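Local structure of succinyl-CoA ligase (ADP-forming) subunit alpha (Methanosaeta concilii, 6HXI) at residues A401-E406 / I506-A511; D550-C555 / E561-V566; A224-A229 / R322-K327; G298-R303 / R313-M318; N424-S429 / I585-D590. The protein joins an alpha/beta CoA-ligase region to a largely helical citrate synthase-type region and carries coenzyme A in the model. One frame throughout, in Å; residues are numbered along the deposited sequence.

Contact 1 of 5, residues A401-E406 / I506-A511; sequences AAHFIE and ISYARA
Y508 reaches from its helix to the neighbouring one and meets two consecutive side chains there, H403 at its CE1 side and F404 at its CD2 side. The closer of these meetings is with H403: ND1 of H403 lies 3.3 Å from CE1 of Y508, and CB of H403 is 3.4 Å from OH of Y508. Although the two rings are nearly parallel, with planes at 23°, they are slid apart, their centroids lie 5.0 Å from each other and they barely overlap, so this is no true stack. The second partner sits at normal packing distance, CD1 of F404 3.9 Å from CD2 of Y508, which lies near the plane of the F404 ring at its edge.

Both segments belong to the helical citrate synthase-type region, on helices 399-412 and 500-512, and the pair illustrates how one long aromatic side chain can span a helix-helix gap: the CA atoms of F404 and Y508 are still 8.0 Å apart. CG of Y508 stands opposite the backbone N (chi1 -178°), which sends the ring straight across the gap, and its hydroxyl is hydrogen-bonded to the backbone O of Y400, one turn before F404. Burial and closeness run in opposite senses here. F404 is enclosed, with F513 edge-to-face against its ring and L547 and L551 of helix 540-555 packed on it, whereas H403 and Y508, despite their short approach, keep part of their surface open to solvent.

Contact 2 of 5, residues D550-C555 / E561-V566; sequences DLMSSC and EEIDEV
M552 turns CG away from its carbonyl carbon (chi1 -75°), runs extended to the sulfur and then bends at its last torsion (chi3 -69°), and this bend sets its methyl group between I563 and V566. The two segments form the facing parts of a helical hairpin: helices 540-555 and 560-569 are joined by a short loop and run roughly antiparallel, with segment axes 149° apart in direction and 10.7 Å from each other at closest approach. The gap is filled by M552 from one helix and by I563 and V566 from the other.

The two partners of the methionine are met in different ways. M552 and I563 slide past each other in opposite directions, so that contact is made near both ends: CE of M552 is 3.8 Å from CG2 of I563, while CB of M552 lies 4.0 Å from CG1 of I563. With V566 the meeting is tip to tip, SD of M552 resting 3.8 Å from CG1 of V566. F558, in the connecting loop, packs against both M552 and I563 and so closes the turn end of this apolar layer.

At the margin, OG of S553 comes within 4.1 Å of CD1 of I563, its polar need being met by the backbone O of I549. The helix end is tied by a disulfide from C555 to C618 of a neighbouring subunit. Within the last turns of the helix, the backbone O of D550 accepts from N of S554 at 2.8 Å and from OG of S554 at 2.9 Å, the two donors arriving from opposite faces of its carbonyl plane.

Contact 3 of 5, residues A224-A229 / R322-K327; sequences AIKMIA and RGIVQK
K226, whose NZ is hydrogen-bonded to the backbone O of P223, lays the carbon chain behind that ammonium group against I324 and V325. The setting is the alpha/beta layering of a CoA-ligase region: K226 immediately precedes strand 227-233 of a mixed sheet, and its partners lie just beyond helix 308-322, which packs on that sheet through V315 and L319 against M227. The contact thus joins the start of a strand to the exit of the helix that covers it.

The lysine is an example of a charged residue serving as a hydrophobic one along most of its length. Its chi1 (-39°) keeps CG beside the backbone N, and a bend at chi2 (-74°) turns the chain toward P223, so it presents a flank to the opposite segment and not its charged end. CG of K226 sits 3.6 Å from CG2 of V325, and CB of K226 is 3.7 Å from the same methyl. The branch methyl of I324 works alongside, its CG2 lying 3.8 Å from CD of K226. Both crossings are oblique, and the V325 one belongs to the buried side, where C171, D194 and L319 also touch that valine. I324, by contrast, lies toward solvent.

The second segment follows directly from the end of the helix. G323 leaves helical geometry with a positive phi of 81°, and the chain then turns to put the side chains of I324 and V325 against K226. On the lysine side, backbone hydrogen bonds between C171 and both K226 and M227 anchor the strand entry. Beyond the apolar patch, CE of K226 approaches the backbone O of I324 to 3.7 Å.

Contact 4 of 5, residues G298-R303 / R313-M318; sequences GAYVPR and RQVYDM
V315 sets one methyl over a face of the Y300 ring, a CH-pi contact in which CG2 of V315 lies 3.8 Å from the ring centroid and 20° off the normal. The methyl is displaced toward the rim near the root of the ring, and its nearest atom there is CG of Y300, 3.6 Å from CG2 of V315. One helical turn on, M318 meets the far end of the same side chain: its SD stands 3.8 Å from OH of Y300, and CE of M318 is 3.9 Å from that hydroxyl. CG of M318 points opposite its backbone N (chi1 170°) and a bend at chi3 leaves both SD and CE beside the hydroxyl.

In the next shell, V315 is backed by M227, P254 and V256, while backbone hydrogen bonds of Y300 with L255 and A257 line its segment up beside strand 255-260. A bound acetate ion, probably from the crystallisation liquor, lies next to the Y300 side chain. Further out, G298 ends helix 287-297 in a Schellman motif. Helix 308-322, packed on outer strand 255-260 and on the extended chain that pairs with it, gives the layered alpha/beta packing expected of a CoA-ligase region.

Contact 5 of 5, residues N424-S429 / I585-D590; sequences NAIVAS and IGHILD
H587 carries the one flat group that touches across the contact, and I426 meets its imidazole through CD1, which lies 3.9 Å from ND1 of H587. Nearer the backbone, CG1 of I426 rests 3.7 Å from CB of H587, so the isoleucine runs against both the stem and the ring. NE2 of H587 is hydrogen-bonded to OD2 of D414, which would restrain the rotation of the ring; P417 and, from a neighbouring subunit, C357 also pack against this side chain.

The helices are closest at S429 and I588, whose CA atoms approach to 5.4 Å. Segments 424-429 and 585-590 run nearly in the same direction, at 30°, with axes 8.5 Å apart, in the citrate synthase-type helical region. Such closeness depends on small residues one turn apart: A425 and S429 face I588, whose CG1 is 3.8 Å from CB of A425.

The polar link is a single bond, from OG of S429 to the backbone O of I588 at 2.7 Å. With OG opposite the backbone N of S429 (chi1 -164°), the hydroxyl projects across the gap and reaches the carbonyl oxygen somewhat tilted from its plane. CG2 of I588 packs against the same hydroxyl, 3.6 Å from OG of S429. Every touching residue is buried, so the hydroxyl proton is spent inside a buried, largely apolar interface, where weak competition from water would be expected to make this short bond a firm tie between the two helices.

In the fold
The five contacts fall into two groups at opposite sides of the chain's centre. Contacts 3 and 4 share the CoA-ligase side, their centres 13 Å apart, and touch through CG1 of V325 and CE1 of Y316 at 3.7 Å; contact 4 is nested within the loop contact 3 closes. Contacts 1, 2 and 5 belong to the helical region. Contacts 1 and 2 lie 15 Å apart between centres and meet where CD2 of F404 is 3.5 Å from CD1 of L551, whereas contact 5 stands about 30 Å from contact 1 between centres. Contacts 1 and 3 are about 90 Å apart between centres. The coenzyme A pocket lined by S89, E114 and G179 includes no residue of these segments.

Contact 1 of 5, residues A401-E406 / I506-A511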
# COMPACT_ATOMS: atom_id res chain seq x y z
N ALA B 401 -20.27 22.11 11.85
CA ALA B 401 -19.99 20.81 11.24
C ALA B 401 -18.52 20.77 10.71
O ALA B 401 -17.79 19.84 11.03
CB ALA B 401 -21.00 20.52 10.11
N ALA B 402 -18.08 21.80 9.97
CA ALA B 402 -16.71 21.89 9.44
C ALA B 402 -15.69 21.93 10.60
O ALA B 402 -14.68 21.27 10.51
CB ALA B 402 -16.58 23.14 8.57
N HIS B 403 -15.99 22.63 11.71
CA HIS B 403 -15.09 22.66 12.86
C HIS B 403 -15.06 21.33 13.58
O HIS B 403 -14.03 20.97 14.13
CB HIS B 403 -15.47 23.78 13.83
CG HIS B 403 -14.48 23.99 14.95
ND1 HIS B 403 -14.56 23.25 16.15
CD2 HIS B 403 -13.44 24.85 15.04
CE1 HIS B 403 -13.58 23.71 16.92
NE2 HIS B 403 -12.89 24.67 16.31
N PHE B 404 -16.19 20.61 13.61
CA PHE B 404 -16.23 19.29 14.21
C PHE B 404 -15.31 18.33 13.45
O PHE B 404 -14.55 17.60 14.07
CB PHE B 404 -17.67 18.75 14.26
CG PHE B 404 -17.77 17.46 15.00
CD1 PHE B 404 -17.64 17.41 16.39
CD2 PHE B 404 -17.94 16.26 14.32
CE1 PHE B 404 -17.69 16.18 17.08
CE2 PHE B 404 -18.01 15.03 15.01
CZ PHE B 404 -17.86 15.01 16.37
N ILE B 405 -15.34 18.38 12.11
CA ILE B 405 -14.47 17.55 11.27
C ILE B 405 -13.01 17.81 11.61
O ILE B 405 -12.26 16.85 11.83
CB ILE B 405 -14.77 17.76 9.75
CG1 ILE B 405 -16.16 17.16 9.40
CG2 ILE B 405 -13.63 17.11 8.89
CD1 ILE B 405 -16.69 17.57 8.03
N GLU B 406 -12.64 19.09 11.74
CA GLU B 406 -11.27 19.49 12.08
C GLU B 406 -10.89 19.09 13.51
O GLU B 406 -9.74 18.73 13.75
CB GLU B 406 -11.10 20.98 11.88
CG GLU B 406 -11.21 21.36 10.39
CD GLU B 406 -10.93 22.81 10.07
OE1 GLU B 406 -11.38 23.30 9.01
OE2 GLU B 406 -10.23 23.47 10.87
N ILE B 506 -17.76 15.42 23.10
CA ILE B 506 -19.10 15.55 23.66
C ILE B 506 -19.41 16.98 24.11
O ILE B 506 -20.54 17.45 23.90
CB ILE B 506 -19.31 14.54 24.81
CG1 ILE B 506 -19.47 13.11 24.26
CG2 ILE B 506 -20.47 14.97 25.71
CD1 ILE B 506 -19.88 12.03 25.38
N SER B 507 -18.45 17.66 24.78
CA SER B 507 -18.73 19.03 25.25
C SER B 507 -19.00 19.98 24.05
O SER B 507 -20.00 20.70 24.03
CB SER B 507 -17.67 19.54 26.23
OG SER B 507 -16.35 19.44 25.72
N TYR B 508 -18.19 19.85 23.01
CA TYR B 508 -18.41 20.61 21.77
C TYR B 508 -19.81 20.36 21.13
O TYR B 508 -20.46 21.31 20.73
CB TYR B 508 -17.25 20.35 20.78
CG TYR B 508 -17.38 21.15 19.50
CD1 TYR B 508 -16.88 22.44 19.41
CD2 TYR B 508 -18.15 20.68 18.44
CE1 TYR B 508 -17.10 23.24 18.29
CE2 TYR B 508 -18.37 21.46 17.30
CZ TYR B 508 -17.81 22.72 17.22
OH TYR B 508 -18.03 23.50 16.12
N ALA B 509 -20.24 19.11 20.97
CA ALA B 509 -21.52 18.78 20.34
C ALA B 509 -22.68 19.25 21.18
O ALA B 509 -23.63 19.84 20.64
CB ALA B 509 -21.61 17.29 20.09
N ARG B 510 -22.62 19.04 22.49
CA ARG B 510 -23.68 19.51 23.38
C ARG B 510 -23.83 21.03 23.27
O ARG B 510 -24.95 21.51 23.05
CB ARG B 510 -23.43 19.06 24.83
CG ARG B 510 -23.70 17.57 25.05
CD ARG B 510 -23.48 17.18 26.49
NE ARG B 510 -24.64 16.47 27.04
CZ ARG B 510 -24.62 15.76 28.17
NH1 ARG B 510 -25.71 15.15 28.60
NH2 ARG B 510 -23.49 15.65 28.87
N ALA B 511 -22.70 21.78 23.28
CA ALA B 511 -22.71 23.25 23.17
C ALA B 511 -23.08 23.78 21.80
O ALA B 511 -23.76 24.80 21.75
CB ALA B 511 -21.35 23.80 23.57

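Contact 2 of 5, residues D550-C555 / E561-V566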
# COMPACT_ATOMS: atom_id res chain seq x y z
N ASP B 550 -25.27 12.50 14.26
CA ASP B 550 -25.94 13.72 14.76
C ASP B 550 -25.62 14.97 13.93
O ASP B 550 -26.51 15.78 13.71
CB ASP B 550 -25.65 13.96 16.22
CG ASP B 550 -26.49 13.08 17.12
OD1 ASP B 550 -27.66 12.69 16.69
OD2 ASP B 550 -26.02 12.79 18.26
N LEU B 551 -24.37 15.12 13.47
CA LEU B 551 -23.93 16.23 12.63
C LEU B 551 -24.77 16.20 11.32
O LEU B 551 -25.31 17.23 10.88
CB LEU B 551 -22.42 16.03 12.33
CG LEU B 551 -21.72 17.08 11.46
CD1 LEU B 551 -20.23 17.07 11.73
CD2 LEU B 551 -21.86 16.75 9.98
N MET B 552 -24.85 15.01 10.70
CA MET B 552 -25.59 14.82 9.46
C MET B 552 -27.08 15.09 9.63
O MET B 552 -27.66 15.75 8.78
CB MET B 552 -25.34 13.44 8.89
CG MET B 552 -23.98 13.34 8.25
SD MET B 552 -23.80 11.78 7.40
CE MET B 552 -23.76 10.66 8.75
N SER B 553 -27.69 14.64 10.75
CA SER B 553 -29.08 14.94 11.08
C SER B 553 -29.26 16.44 11.35
O SER B 553 -30.31 16.98 11.04
CB SER B 553 -29.52 14.16 12.31
OG SER B 553 -29.53 12.77 12.03
N SER B 554 -28.24 17.12 11.92
CA SER B 554 -28.29 18.58 12.19
C SER B 554 -28.22 19.36 10.87
O SER B 554 -28.91 20.35 10.75
CB SER B 554 -27.19 19.02 13.13
OG SER B 554 -27.31 18.46 14.42
N CYS B 555 -27.42 18.90 9.86
CA CYS B 555 -27.31 19.57 8.54
C CYS B 555 -28.71 19.65 7.85
O CYS B 555 -29.03 20.67 7.25
CB CYS B 555 -26.24 18.92 7.65
SG CYS B 555 -26.51 19.12 5.85
N GLU B 561 -31.60 7.27 4.37
CA GLU B 561 -30.91 6.45 3.37
C GLU B 561 -29.50 6.99 3.10
O GLU B 561 -28.53 6.21 3.13
CB GLU B 561 -31.69 6.43 2.05
CG GLU B 561 -32.95 5.59 2.02
CD GLU B 561 -33.55 5.40 0.63
OE1 GLU B 561 -33.94 6.41 -0.00
OE2 GLU B 561 -33.66 4.23 0.18
N GLU B 562 -29.39 8.32 2.83
CA GLU B 562 -28.14 9.02 2.59
C GLU B 562 -27.18 8.79 3.76
O GLU B 562 -26.00 8.50 3.55
CB GLU B 562 -28.38 10.51 2.41
CG GLU B 562 -28.90 10.87 1.03
CD GLU B 562 -29.17 12.36 0.89
OE1 GLU B 562 -30.29 12.78 1.26
OE2 GLU B 562 -28.25 13.11 0.49
N ILE B 563 -27.69 8.90 4.99
CA ILE B 563 -26.93 8.68 6.22
C ILE B 563 -26.47 7.21 6.28
O ILE B 563 -25.29 6.95 6.52
CB ILE B 563 -27.73 9.17 7.45
CG1 ILE B 563 -27.88 10.71 7.38
CG2 ILE B 563 -27.06 8.75 8.75
CD1 ILE B 563 -28.87 11.32 8.25
N ASP B 564 -27.38 6.27 5.96
CA ASP B 564 -27.03 4.84 5.96
C ASP B 564 -25.91 4.54 4.95
O ASP B 564 -24.98 3.78 5.25
CB ASP B 564 -28.27 3.96 5.72
CG ASP B 564 -29.07 3.61 6.97
OD1 ASP B 564 -28.47 3.59 8.08
OD2 ASP B 564 -30.28 3.32 6.84
N GLU B 565 -25.97 5.21 3.78
CA GLU B 565 -24.96 5.10 2.72
C GLU B 565 -23.61 5.61 3.24
O GLU B 565 -22.61 4.95 3.05
CB GLU B 565 -25.44 5.88 1.47
CG GLU B 565 -24.42 6.01 0.35
CD GLU B 565 -24.86 6.79 -0.89
OE1 GLU B 565 -25.55 7.83 -0.75
OE2 GLU B 565 -24.47 6.37 -2.00
N VAL B 566 -23.59 6.76 3.94
CA VAL B 566 -22.38 7.32 4.51
C VAL B 566 -21.70 6.29 5.44
O VAL B 566 -20.49 6.09 5.35
CB VAL B 566 -22.61 8.70 5.17
CG1 VAL B 566 -21.44 9.09 6.08
CG2 VAL B 566 -22.87 9.77 4.10

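Contact 3 of 5, residues A224-A229 / R322-K327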
# COMPACT_ATOMS: atom_id res chain seq x y z
N ALA B 224 17.39 18.12 -63.76
CA ALA B 224 15.95 17.93 -63.51
C ALA B 224 15.13 19.23 -63.53
O ALA B 224 13.95 19.21 -63.92
CB ALA B 224 15.77 17.23 -62.18
N ILE B 225 15.77 20.36 -63.13
CA ILE B 225 15.23 21.72 -63.07
C ILE B 225 15.45 22.42 -64.43
O ILE B 225 16.59 22.51 -64.90
CB ILE B 225 15.84 22.51 -61.88
CG1 ILE B 225 15.33 21.96 -60.53
CG2 ILE B 225 15.59 24.04 -62.00
CD1 ILE B 225 16.20 22.23 -59.30
N LYS B 226 14.36 22.92 -65.03
CA LYS B 226 14.36 23.65 -66.31
C LYS B 226 13.90 25.11 -66.10
O LYS B 226 14.01 25.94 -67.00
CB LYS B 226 13.41 22.96 -67.32
CG LYS B 226 13.41 21.43 -67.29
CD LYS B 226 14.65 20.80 -67.90
CE LYS B 226 14.57 19.30 -67.92
NZ LYS B 226 15.86 18.70 -68.31
N MET B 227 13.39 25.43 -64.90
CA MET B 227 12.83 26.73 -64.60
C MET B 227 13.23 27.19 -63.20
O MET B 227 13.16 26.40 -62.25
CB MET B 227 11.31 26.55 -64.65
CG MET B 227 10.57 27.70 -65.18
SD MET B 227 8.82 27.25 -65.11
CE MET B 227 8.20 28.69 -64.37
N ILE B 228 13.63 28.48 -63.04
CA ILE B 228 13.98 29.04 -61.72
C ILE B 228 12.98 30.16 -61.36
O ILE B 228 12.56 30.92 -62.22
CB ILE B 228 15.48 29.46 -61.56
CG1 ILE B 228 16.45 28.38 -62.12
CG2 ILE B 228 15.80 29.77 -60.07
CD1 ILE B 228 17.92 28.82 -62.35
N ALA B 229 12.53 30.19 -60.11
CA ALA B 229 11.58 31.20 -59.65
C ALA B 229 12.03 31.72 -58.30
O ALA B 229 12.39 30.92 -57.44
CB ALA B 229 10.19 30.59 -59.54
N ARG B 322 9.01 24.43 -76.70
CA ARG B 322 10.38 24.08 -77.05
C ARG B 322 10.70 22.60 -76.74
O ARG B 322 11.70 22.07 -77.23
CB ARG B 322 11.34 25.02 -76.29
CG ARG B 322 12.60 25.37 -77.05
CD ARG B 322 13.26 26.59 -76.44
NE ARG B 322 12.64 27.83 -76.91
CZ ARG B 322 12.59 28.96 -76.20
NH1 ARG B 322 13.11 29.00 -74.98
NH2 ARG B 322 12.01 30.04 -76.70
N GLY B 323 9.85 21.96 -75.94
CA GLY B 323 10.00 20.57 -75.56
C GLY B 323 10.98 20.33 -74.43
O GLY B 323 11.24 19.18 -74.08
N ILE B 324 11.50 21.43 -73.82
CA ILE B 324 12.45 21.38 -72.70
C ILE B 324 11.82 20.59 -71.53
O ILE B 324 12.49 19.75 -70.92
CB ILE B 324 12.99 22.79 -72.30
CG1 ILE B 324 13.73 23.46 -73.50
CG2 ILE B 324 13.91 22.71 -71.08
CD1 ILE B 324 14.24 24.91 -73.29
N VAL B 325 10.51 20.81 -71.32
CA VAL B 325 9.69 20.14 -70.32
C VAL B 325 8.65 19.29 -71.05
O VAL B 325 8.04 19.75 -72.03
CB VAL B 325 9.04 21.15 -69.32
CG1 VAL B 325 8.12 20.44 -68.33
CG2 VAL B 325 10.09 21.94 -68.58
N GLN B 326 8.47 18.03 -70.60
CA GLN B 326 7.49 17.10 -71.15
C GLN B 326 6.35 16.90 -70.15
O GLN B 326 6.59 16.92 -68.94
CB GLN B 326 8.14 15.76 -71.52
CG GLN B 326 7.43 15.01 -72.66
CD GLN B 326 7.56 13.49 -72.59
OE1 GLN B 326 8.46 12.93 -71.95
NE2 GLN B 326 6.65 12.80 -73.27
N LYS B 327 5.12 16.68 -70.66
CA LYS B 327 3.92 16.48 -69.84
C LYS B 327 3.77 15.03 -69.32
O LYS B 327 3.41 14.13 -70.08
CB LYS B 327 2.67 16.95 -70.59
CG LYS B 327 1.61 17.55 -69.67
CD LYS B 327 0.77 18.58 -70.40
CE LYS B 327 -0.17 19.32 -69.48
NZ LYS B 327 -1.37 18.51 -69.15

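Contact 4 of 5, residues G298-R303 / R313-M318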
# COMPACT_ATOMS: atom_id res chain seq x y z
N GLY B 298 17.37 40.57 -67.56
CA GLY B 298 16.78 39.52 -68.39
C GLY B 298 15.89 38.53 -67.67
O GLY B 298 15.50 37.52 -68.26
N ALA B 299 15.54 38.81 -66.40
CA ALA B 299 14.62 37.96 -65.64
C ALA B 299 13.17 38.25 -66.08
O ALA B 299 12.90 39.31 -66.65
CB ALA B 299 14.78 38.22 -64.14
N TYR B 300 12.25 37.32 -65.80
CA TYR B 300 10.83 37.48 -66.09
C TYR B 300 10.21 38.08 -64.82
O TYR B 300 10.11 37.41 -63.78
CB TYR B 300 10.21 36.13 -66.48
CG TYR B 300 10.77 35.59 -67.78
CD1 TYR B 300 11.96 34.87 -67.80
CD2 TYR B 300 10.12 35.82 -68.98
CE1 TYR B 300 12.50 34.41 -69.00
CE2 TYR B 300 10.63 35.33 -70.19
CZ TYR B 300 11.83 34.64 -70.19
OH TYR B 300 12.35 34.16 -71.37
N VAL B 301 9.92 39.40 -64.86
CA VAL B 301 9.41 40.14 -63.70
C VAL B 301 7.93 40.53 -63.88
O VAL B 301 7.62 41.23 -64.83
CB VAL B 301 10.32 41.37 -63.38
CG1 VAL B 301 9.86 42.09 -62.11
CG2 VAL B 301 11.79 40.97 -63.26
N PRO B 302 7.01 40.12 -62.98
CA PRO B 302 5.60 40.52 -63.13
C PRO B 302 5.35 42.01 -62.79
O PRO B 302 6.27 42.68 -62.32
CB PRO B 302 4.86 39.59 -62.16
CG PRO B 302 5.84 39.31 -61.10
CD PRO B 302 7.19 39.28 -61.77
N ARG B 303 4.12 42.50 -63.04
CA ARG B 303 3.70 43.89 -62.76
C ARG B 303 3.56 44.10 -61.23
O ARG B 303 3.88 45.17 -60.71
CB ARG B 303 2.37 44.19 -63.49
CG ARG B 303 2.02 45.67 -63.74
CD ARG B 303 1.17 46.32 -62.65
NE ARG B 303 0.15 45.42 -62.09
CZ ARG B 303 -0.45 45.59 -60.92
NH1 ARG B 303 -0.15 46.64 -60.16
NH2 ARG B 303 -1.34 44.70 -60.49
N ARG B 313 3.32 30.60 -65.42
CA ARG B 313 2.53 29.95 -66.48
C ARG B 313 3.12 30.24 -67.86
O ARG B 313 3.21 29.32 -68.68
CB ARG B 313 1.06 30.39 -66.43
CG ARG B 313 0.11 29.60 -67.31
CD ARG B 313 -1.31 29.79 -66.82
NE ARG B 313 -2.28 28.97 -67.56
CZ ARG B 313 -3.36 28.41 -67.02
NH1 ARG B 313 -3.60 28.54 -65.72
NH2 ARG B 313 -4.19 27.70 -67.77
N GLN B 314 3.54 31.49 -68.09
CA GLN B 314 4.13 31.96 -69.35
C GLN B 314 5.47 31.29 -69.63
O GLN B 314 5.69 30.85 -70.76
CB GLN B 314 4.28 33.49 -69.33
CG GLN B 314 3.07 34.22 -69.88
CD GLN B 314 3.21 35.71 -69.69
OE1 GLN B 314 2.57 36.30 -68.82
NE2 GLN B 314 4.09 36.34 -70.47
N VAL B 315 6.35 31.22 -68.61
CA VAL B 315 7.68 30.62 -68.72
C VAL B 315 7.59 29.09 -68.86
O VAL B 315 8.35 28.52 -69.66
CB VAL B 315 8.61 31.08 -67.58
CG1 VAL B 315 9.95 30.36 -67.64
CG2 VAL B 315 8.84 32.59 -67.63
N TYR B 316 6.68 28.43 -68.11
CA TYR B 316 6.46 26.99 -68.20
C TYR B 316 5.96 26.63 -69.61
O TYR B 316 6.54 25.74 -70.24
CB TYR B 316 5.50 26.49 -67.08
CG TYR B 316 5.09 25.04 -67.21
CD1 TYR B 316 5.94 24.01 -66.80
CD2 TYR B 316 3.85 24.68 -67.73
CE1 TYR B 316 5.58 22.67 -66.95
CE2 TYR B 316 3.49 23.35 -67.90
CZ TYR B 316 4.35 22.34 -67.50
OH TYR B 316 3.99 21.02 -67.65
N ASP B 317 4.94 27.35 -70.12
CA ASP B 317 4.37 27.14 -71.46
C ASP B 317 5.44 27.23 -72.54
O ASP B 317 5.43 26.43 -73.47
CB ASP B 317 3.21 28.10 -71.75
CG ASP B 317 1.88 27.73 -71.10
OD1 ASP B 317 1.83 26.71 -70.37
OD2 ASP B 317 0.90 28.48 -71.30
N MET B 318 6.38 28.18 -72.40
CA MET B 318 7.51 28.37 -73.30
C MET B 318 8.42 27.13 -73.29
O MET B 318 8.87 26.71 -74.35
CB MET B 318 8.27 29.64 -72.90
CG MET B 318 9.60 29.83 -73.60
SD MET B 318 10.50 31.23 -72.87
CE MET B 318 11.19 30.47 -71.41

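Contact 5 of 5, residues N424-S429 / I585-D590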
# COMPACT_ATOMS: atom_id res chain seq x y z
N ASN B 424 3.39 -0.45 12.49
CA ASN B 424 3.80 -0.91 11.16
C ASN B 424 4.59 0.14 10.39
O ASN B 424 5.54 -0.22 9.67
CB ASN B 424 2.62 -1.44 10.34
CG ASN B 424 2.34 -2.88 10.63
OD1 ASN B 424 2.66 -3.38 11.70
ND2 ASN B 424 1.79 -3.58 9.66
N ALA B 425 4.18 1.41 10.51
CA ALA B 425 4.83 2.57 9.85
C ALA B 425 6.28 2.73 10.39
O ALA B 425 7.17 3.04 9.63
CB ALA B 425 3.99 3.88 10.07
N ILE B 426 6.51 2.45 11.69
CA ILE B 426 7.79 2.54 12.37
C ILE B 426 8.69 1.42 11.93
O ILE B 426 9.87 1.66 11.73
CB ILE B 426 7.54 2.53 13.93
CG1 ILE B 426 7.06 3.93 14.42
CG2 ILE B 426 8.78 2.02 14.71
CD1 ILE B 426 6.56 3.96 15.88
N VAL B 427 8.16 0.20 11.84
CA VAL B 427 8.92 -0.94 11.36
C VAL B 427 9.39 -0.67 9.91
O VAL B 427 10.57 -0.81 9.64
CB VAL B 427 8.12 -2.25 11.52
CG1 VAL B 427 8.77 -3.40 10.78
CG2 VAL B 427 7.93 -2.59 13.01
N ALA B 428 8.52 -0.28 9.02
CA ALA B 428 8.89 0.03 7.62
C ALA B 428 9.96 1.15 7.60
O ALA B 428 10.90 1.05 6.81
CB ALA B 428 7.63 0.51 6.82
N SER B 429 9.78 2.22 8.43
CA SER B 429 10.76 3.33 8.52
C SER B 429 12.12 2.80 9.01
O SER B 429 13.14 3.16 8.46
CB SER B 429 10.25 4.45 9.44
OG SER B 429 10.99 5.64 9.25
N ILE B 585 2.99 9.73 9.72
CA ILE B 585 4.07 10.53 9.10
C ILE B 585 5.02 11.01 10.23
O ILE B 585 6.23 10.88 10.11
CB ILE B 585 3.46 11.71 8.28
CG1 ILE B 585 2.73 11.15 6.99
CG2 ILE B 585 4.58 12.70 7.88
CD1 ILE B 585 1.68 12.07 6.32
N GLY B 586 4.47 11.53 11.30
CA GLY B 586 5.25 11.93 12.47
C GLY B 586 6.18 10.82 12.96
O GLY B 586 7.39 11.02 13.13
N HIS B 587 5.65 9.65 13.22
CA HIS B 587 6.47 8.51 13.71
C HIS B 587 7.53 8.02 12.68
O HIS B 587 8.68 7.74 13.02
CB HIS B 587 5.54 7.33 14.07
CG HIS B 587 4.80 7.57 15.37
ND1 HIS B 587 5.48 7.70 16.54
CD2 HIS B 587 3.47 7.67 15.60
CE1 HIS B 587 4.55 7.90 17.47
NE2 HIS B 587 3.33 7.89 16.94
N ILE B 588 7.18 8.00 11.41
CA ILE B 588 8.15 7.63 10.36
C ILE B 588 9.35 8.58 10.38
O ILE B 588 10.48 8.11 10.30
CB ILE B 588 7.42 7.72 9.00
CG1 ILE B 588 6.39 6.58 8.84
CG2 ILE B 588 8.46 7.78 7.85
CD1 ILE B 588 5.30 6.92 7.81
N LEU B 589 9.09 9.92 10.43
CA LEU B 589 10.10 10.98 10.43
C LEU B 589 10.94 10.95 11.70
O LEU B 589 12.15 11.20 11.64
CB LEU B 589 9.43 12.37 10.28
CG LEU B 589 8.76 12.68 8.92
CD1 LEU B 589 7.86 13.90 9.03
CD2 LEU B 589 9.79 12.90 7.81
N ASP B 590 10.30 10.63 12.83
CA ASP B 590 10.93 10.51 14.14
C ASP B 590 12.00 9.41 14.10
O ASP B 590 13.11 9.65 14.54
CB ASP B 590 9.88 10.25 15.23
CG ASP B 590 10.37 10.38 16.67
OD1 ASP B 590 11.32 11.14 16.91
OD2 ASP B 590 9.77 9.75 17.57